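Local structure of Tlr1789 protein (2X8X) at residues Q88-E93 against L147-G152; E155-R160 against T184-V189. The protein is a cyanobacterial Omp85 whose periplasmic POTRA domains, the part described here, probably help receive and hand on proteins bound for outer-membrane insertion or transport. All coordinates share one frame; numbering follows the deposited sequence.

In the fold
From the N terminus the chain first builds one complete POTRA domain, then strand 81-85 opens the next. Interaction 1 closes a long loop within that second domain: after helices 92-99 and 109-125 and strand 132-139, the chain leaving strand 144-150 returns to the turn just before helix 92-99. Strand 154-161 follows almost at once and starts the third domain, where interaction 2 closes a shorter loop by bringing residues 184-189 back to the strand. The two loops lie in series, neither nested nor crossed, with centres about 19 Å apart. They meet at the domain junction, where Val189 packs against Val89 and Glu151.

Interaction 1. Residues Q88-E93 against L147-G152; sequences QVLTQE and LQVAEG
The carboxylate of Glu151 reaches across to the backbone of Gln88, Val89 and Leu90 and accepts a hydrogen bond from each of their three N-H groups. This is the second POTRA domain of the fragment, in which a three-stranded mixed sheet is packed against two helices; the turn between strand 81-85 and helix 92-99 is thereby bound to the residue that follows strand 144-150. Glu151 starts with CG anti to its carbonyl carbon (chi1 -62°), and the chain stays stretched out from CG to the carboxylate. The Glu151 and Val89 side chains run antiparallel past one another, with Glu151 OE1 lying 3.4 Å from Val89 CG2.

The two carboxylate oxygens are used differently. Glu151 OE1 offers its syn lone pair to Val89 N at 2.9 Å. Glu151 OE2 takes two donors from opposite faces of the carboxylate plane: Gln88 N stands well above the plane, 2.9 Å from Glu151 OE2, whereas Leu90 N comes in on the syn side, closer to the plane, with a nearly straight bond of 3.2 Å to the same Glu151 OE2. Tyr123 OH, from helix 109-125, adds a further hydrogen bond to Glu151 OE2. With this many donors around a buried group, the negative charge is probably stabilised and rotation of the carboxylate is probably restricted.

Beside the polar network, Leu90, directly before the helix N-cap Thr91, turns into the domain interior. Its CG lies anti to the backbone N (chi1 177°), and the side chain crosses that of Val149 at a slant; Tyr123 packs against both residues and Ile119 against Leu90. Where the two apolar side chains meet, Leu90 CD2 is 4.0 Å from Val149 CG1.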
loop_
_atom_site.group_PDB
_atom_site.type_symbol
_atom_site.label_atom_id
_atom_site.label_comp_id
_atom_site.label_asym_id
_atom_site.label_seq_id
_atom_site.Cartn_x
_atom_site.Cartn_y
_atom_site.Cartn_z
ATOM N N GLN A 88 -8.674 9.479 -7.318
ATOM C CA GLN A 88 -9.693 9.972 -8.275
ATOM C C GLN A 88 -10.803 8.944 -8.330
ATOM O O GLN A 88 -11.897 9.210 -7.882
ATOM C CB GLN A 88 -9.168 10.136 -9.711
ATOM C CG GLN A 88 -8.233 11.359 -9.990
ATOM C CD GLN A 88 -6.684 10.974 -9.988
ATOM O OE1 GLN A 88 -6.290 9.756 -10.008
ATOM N NE2 GLN A 88 -5.819 12.014 -9.959
ATOM N N VAL A 89 -10.522 7.776 -8.897
ATOM C CA VAL A 89 -11.546 6.726 -8.966
ATOM C C VAL A 89 -11.810 6.036 -7.641
ATOM O O VAL A 89 -12.878 5.470 -7.467
ATOM C CB VAL A 89 -11.283 5.621 -10.024
ATOM C CG1 VAL A 89 -11.388 6.212 -11.437
ATOM C CG2 VAL A 89 -10.025 4.931 -9.762
ATOM N N LEU A 90 -10.826 6.066 -6.739
ATOM C CA LEU A 90 -11.037 5.763 -5.313
ATOM C C LEU A 90 -11.511 6.994 -4.587
ATOM O O LEU A 90 -10.831 8.034 -4.537
ATOM C CB LEU A 90 -9.743 5.221 -4.673
ATOM C CG LEU A 90 -9.726 4.895 -3.141
ATOM C CD1 LEU A 90 -10.510 3.624 -2.748
ATOM C CD2 LEU A 90 -8.225 4.776 -2.656
ATOM N N THR A 91 -12.717 6.951 -4.068
ATOM C CA THR A 91 -13.240 8.148 -3.404
ATOM C C THR A 91 -12.878 8.094 -1.928
ATOM O O THR A 91 -12.729 7.004 -1.340
ATOM C CB THR A 91 -14.763 8.248 -3.565
ATOM O OG1 THR A 91 -15.365 7.176 -2.846
ATOM C CG2 THR A 91 -15.180 8.160 -5.077
ATOM N N GLN A 92 -12.722 9.280 -1.313
ATOM C CA GLN A 92 -12.568 9.374 0.125
ATOM C C GLN A 92 -13.684 8.600 0.860
ATOM O O GLN A 92 -13.417 7.969 1.875
ATOM C CB GLN A 92 -12.489 10.846 0.590
ATOM C CG GLN A 92 -12.261 10.963 2.109
ATOM C CD GLN A 92 -10.931 10.314 2.574
ATOM O OE1 GLN A 92 -9.825 10.642 2.044
ATOM N NE2 GLN A 92 -11.020 9.451 3.614
ATOM N N GLU A 93 -14.907 8.600 0.349
ATOM C CA GLU A 93 -15.983 7.823 1.004
ATOM C C GLU A 93 -15.749 6.297 1.005
ATOM O O GLU A 93 -16.149 5.585 1.938
ATOM C CB GLU A 93 -17.348 8.092 0.369
ATOM C CG GLU A 93 -17.954 9.475 0.668
ATOM C CD GLU A 93 -17.219 10.604 -0.080
ATOM O OE1 GLU A 93 -16.914 10.448 -1.305
ATOM O OE2 GLU A 93 -16.934 11.645 0.566
ATOM N N LEU A 147 -2.586 8.129 3.644
ATOM C CA LEU A 147 -2.098 7.262 2.589
ATOM C C LEU A 147 -2.013 8.017 1.221
ATOM O O LEU A 147 -2.733 9.009 0.990
ATOM C CB LEU A 147 -3.129 6.138 2.443
ATOM C CG LEU A 147 -3.460 5.327 3.666
ATOM C CD1 LEU A 147 -4.479 4.301 3.231
ATOM C CD2 LEU A 147 -2.180 4.637 4.116
ATOM N N GLN A 148 -1.160 7.515 0.324
ATOM C CA GLN A 148 -1.064 7.998 -1.045
ATOM C C GLN A 148 -1.445 6.872 -1.922
ATOM O O GLN A 148 -1.089 5.718 -1.608
ATOM C CB GLN A 148 0.387 8.334 -1.362
ATOM C CG GLN A 148 0.983 9.380 -0.435
ATOM C CD GLN A 148 2.467 9.665 -0.780
ATOM O OE1 GLN A 148 3.323 9.528 0.076
ATOM N NE2 GLN A 148 2.761 9.933 -2.031
ATOM N N VAL A 149 -2.170 7.154 -3.007
ATOM C CA VAL A 149 -2.317 6.207 -4.110
ATOM C C VAL A 149 -1.759 6.826 -5.413
ATOM O O VAL A 149 -1.688 8.058 -5.559
ATOM C CB VAL A 149 -3.739 5.816 -4.320
ATOM C CG1 VAL A 149 -4.295 5.075 -3.067
ATOM C CG2 VAL A 149 -4.517 7.073 -4.577
ATOM N N ALA A 150 -1.321 5.939 -6.294
ATOM C CA ALA A 150 -1.024 6.258 -7.689
ATOM C C ALA A 150 -1.937 5.350 -8.460
ATOM O O ALA A 150 -1.712 4.147 -8.502
ATOM C CB ALA A 150 0.381 5.931 -7.997
ATOM N N GLU A 151 -2.951 5.939 -9.074
ATOM C CA GLU A 151 -4.026 5.186 -9.663
ATOM C C GLU A 151 -3.701 4.766 -11.096
ATOM O O GLU A 151 -4.319 3.843 -11.592
ATOM C CB GLU A 151 -5.257 6.064 -9.686
ATOM C CG GLU A 151 -5.679 6.449 -8.256
ATOM C CD GLU A 151 -7.115 6.865 -8.203
ATOM O OE1 GLU A 151 -7.640 7.327 -9.239
ATOM O OE2 GLU A 151 -7.723 6.707 -7.151
ATOM N N GLY A 152 -2.736 5.428 -11.735
ATOM C CA GLY A 152 -2.383 5.115 -13.143
ATOM C C GLY A 152 -3.004 6.133 -14.106
ATOM O O GLY A 152 -3.615 5.778 -15.105
#

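Interaction 2. Residues E155-R160 against T184-V189; sequences EQVTYR and TQPGVV
Pro186 sets CB and CG of its ring against the backbone of Glu155 and Gln156, near the start of strand 154-161. Pro186 CB sits 3.3 Å from the carbonyl O of Glu155, while Pro186 CG lies 4.0 Å from Gln156 CA, so the ring meets main chain more than side chain. Val157 supplies the apolar partner. With its CG1 anti to the backbone N (chi1 179°), CG2 falls beside the backbone N and is the methyl that meets the proline: Val157 CG2 touches Pro186 CD at 4.0 Å, the two side chains crossing at about a right angle. Val157 CG2 also lies 4.2 Å from Thr184 O, a carbonyl buried here without a polar partner. In the third POTRA domain of the fragment, this joins an outermost strand of the three-stranded sheet to the loop leading into helix 192-205. Pro186 and Gly187 occupy the corners of a type II beta turn, closed by the hydrogen bond from Val188 N to Gln185 O. Glu155 points its CB away from the loop, and its carboxylate accepts hydrogen bonds from Gln219 N and Asn220 N. On the loop, Thr184 OG1 is hydrogen-bonded to Asp198 OD2 of helix 192-205.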
loop_
_atom_site.group_PDB
_atom_site.type_symbol
_atom_site.label_atom_id
_atom_site.label_comp_id
_atom_site.label_asym_id
_atom_site.label_seq_id
_atom_site.Cartn_x
_atom_site.Cartn_y
_atom_site.Cartn_z
ATOM N N GLU A 155 -1.262 10.667 -18.662
ATOM C CA GLU A 155 -0.735 12.008 -18.918
ATOM C C GLU A 155 -0.850 12.297 -20.444
ATOM O O GLU A 155 -1.458 13.295 -20.859
ATOM C CB GLU A 155 0.715 12.059 -18.427
ATOM C CG GLU A 155 1.139 13.396 -17.891
ATOM C CD GLU A 155 2.604 13.396 -17.421
ATOM O OE1 GLU A 155 2.816 13.272 -16.177
ATOM O OE2 GLU A 155 3.518 13.517 -18.300
ATOM N N GLN A 156 -0.307 11.411 -21.293
ATOM C CA GLN A 156 -0.528 11.540 -22.727
ATOM C C GLN A 156 -0.727 10.231 -23.428
ATOM O O GLN A 156 -0.527 9.137 -22.867
ATOM C CB GLN A 156 0.582 12.327 -23.474
ATOM C CG GLN A 156 1.967 12.113 -22.914
ATOM C CD GLN A 156 3.024 13.020 -23.574
ATOM O OE1 GLN A 156 2.718 13.830 -24.444
ATOM N NE2 GLN A 156 4.268 12.868 -23.154
ATOM N N VAL A 157 -1.158 10.344 -24.662
ATOM C CA VAL A 157 -1.229 9.155 -25.511
ATOM C C VAL A 157 -0.478 9.508 -26.783
ATOM O O VAL A 157 -0.812 10.504 -27.437
ATOM C CB VAL A 157 -2.691 8.747 -25.861
ATOM C CG1 VAL A 157 -2.740 7.493 -26.802
ATOM C CG2 VAL A 157 -3.483 8.527 -24.593
ATOM N N THR A 158 0.484 8.631 -27.144
ATOM C CA THR A 158 1.483 8.873 -28.194
ATOM C C THR A 158 1.309 7.772 -29.216
ATOM O O THR A 158 1.346 6.592 -28.831
ATOM C CB THR A 158 2.951 8.694 -27.622
ATOM O OG1 THR A 158 3.097 9.472 -26.408
ATOM C CG2 THR A 158 4.094 9.033 -28.707
ATOM N N TYR A 159 1.123 8.139 -30.490
ATOM C CA TYR A 159 1.138 7.158 -31.581
ATOM C C TYR A 159 2.536 7.018 -32.190
ATOM O O TYR A 159 3.161 8.006 -32.528
ATOM C CB TYR A 159 0.144 7.500 -32.725
ATOM C CG TYR A 159 -1.231 7.880 -32.268
ATOM C CD1 TYR A 159 -1.844 7.224 -31.186
ATOM C CD2 TYR A 159 -1.921 8.930 -32.905
ATOM C CE1 TYR A 159 -3.092 7.628 -30.713
ATOM C CE2 TYR A 159 -3.169 9.320 -32.474
ATOM C CZ TYR A 159 -3.752 8.676 -31.377
ATOM O OH TYR A 159 -4.997 9.055 -30.962
ATOM N N ARG A 160 3.038 5.792 -32.338
ATOM C CA ARG A 160 4.295 5.633 -33.062
ATOM C C ARG A 160 4.052 4.683 -34.261
ATOM O O ARG A 160 3.634 3.507 -34.076
ATOM C CB ARG A 160 5.367 5.067 -32.119
ATOM C CG ARG A 160 5.676 5.941 -30.928
ATOM C CD ARG A 160 6.778 5.305 -30.100
ATOM N NE ARG A 160 7.047 6.262 -29.019
ATOM C CZ ARG A 160 7.581 5.948 -27.854
ATOM N NH1 ARG A 160 7.947 4.705 -27.594
ATOM N NH2 ARG A 160 7.734 6.880 -26.939
ATOM N N THR A 184 -9.755 5.721 -23.773
ATOM C CA THR A 184 -8.495 6.042 -23.083
ATOM C C THR A 184 -7.926 7.345 -23.668
ATOM O O THR A 184 -7.534 7.361 -24.833
ATOM C CB THR A 184 -7.485 4.902 -23.278
ATOM O OG1 THR A 184 -8.087 3.674 -22.851
ATOM C CG2 THR A 184 -6.201 5.122 -22.442
ATOM N N GLN A 185 -7.941 8.444 -22.885
ATOM C CA GLN A 185 -7.550 9.809 -23.353
ATOM C C GLN A 185 -6.718 10.447 -22.224
ATOM O O GLN A 185 -6.782 9.984 -21.116
ATOM C CB GLN A 185 -8.784 10.690 -23.682
ATOM C CG GLN A 185 -9.641 10.117 -24.819
ATOM C CD GLN A 185 -9.035 10.307 -26.220
ATOM O OE1 GLN A 185 -8.100 11.074 -26.389
ATOM N NE2 GLN A 185 -9.602 9.627 -27.232
ATOM N N PRO A 186 -5.899 11.468 -22.515
ATOM C CA PRO A 186 -5.236 12.130 -21.373
ATOM C C PRO A 186 -6.197 12.537 -20.244
ATOM O O PRO A 186 -7.345 12.931 -20.521
ATOM C CB PRO A 186 -4.540 13.338 -21.989
ATOM C CG PRO A 186 -4.222 12.887 -23.370
ATOM C CD PRO A 186 -5.360 11.916 -23.817
ATOM N N GLY A 187 -5.740 12.348 -18.988
ATOM C CA GLY A 187 -6.555 12.564 -17.800
ATOM C C GLY A 187 -7.403 11.416 -17.272
ATOM O O GLY A 187 -7.923 11.529 -16.170
ATOM N N VAL A 188 -7.605 10.315 -18.021
ATOM C CA VAL A 188 -8.404 9.205 -17.473
ATOM C C VAL A 188 -7.401 8.344 -16.697
ATOM O O VAL A 188 -6.180 8.462 -16.917
ATOM C CB VAL A 188 -9.073 8.328 -18.557
ATOM C CG1 VAL A 188 -9.892 9.201 -19.507
ATOM C CG2 VAL A 188 -7.982 7.525 -19.356
ATOM N N VAL A 189 -7.899 7.517 -15.775
ATOM C CA VAL A 189 -7.085 6.525 -15.101
ATOM C C VAL A 189 -7.114 5.262 -15.999
ATOM O O VAL A 189 -8.165 4.747 -16.337
ATOM C CB VAL A 189 -7.726 6.114 -13.743
ATOM C CG1 VAL A 189 -6.899 5.089 -13.063
ATOM C CG2 VAL A 189 -7.965 7.330 -12.852
#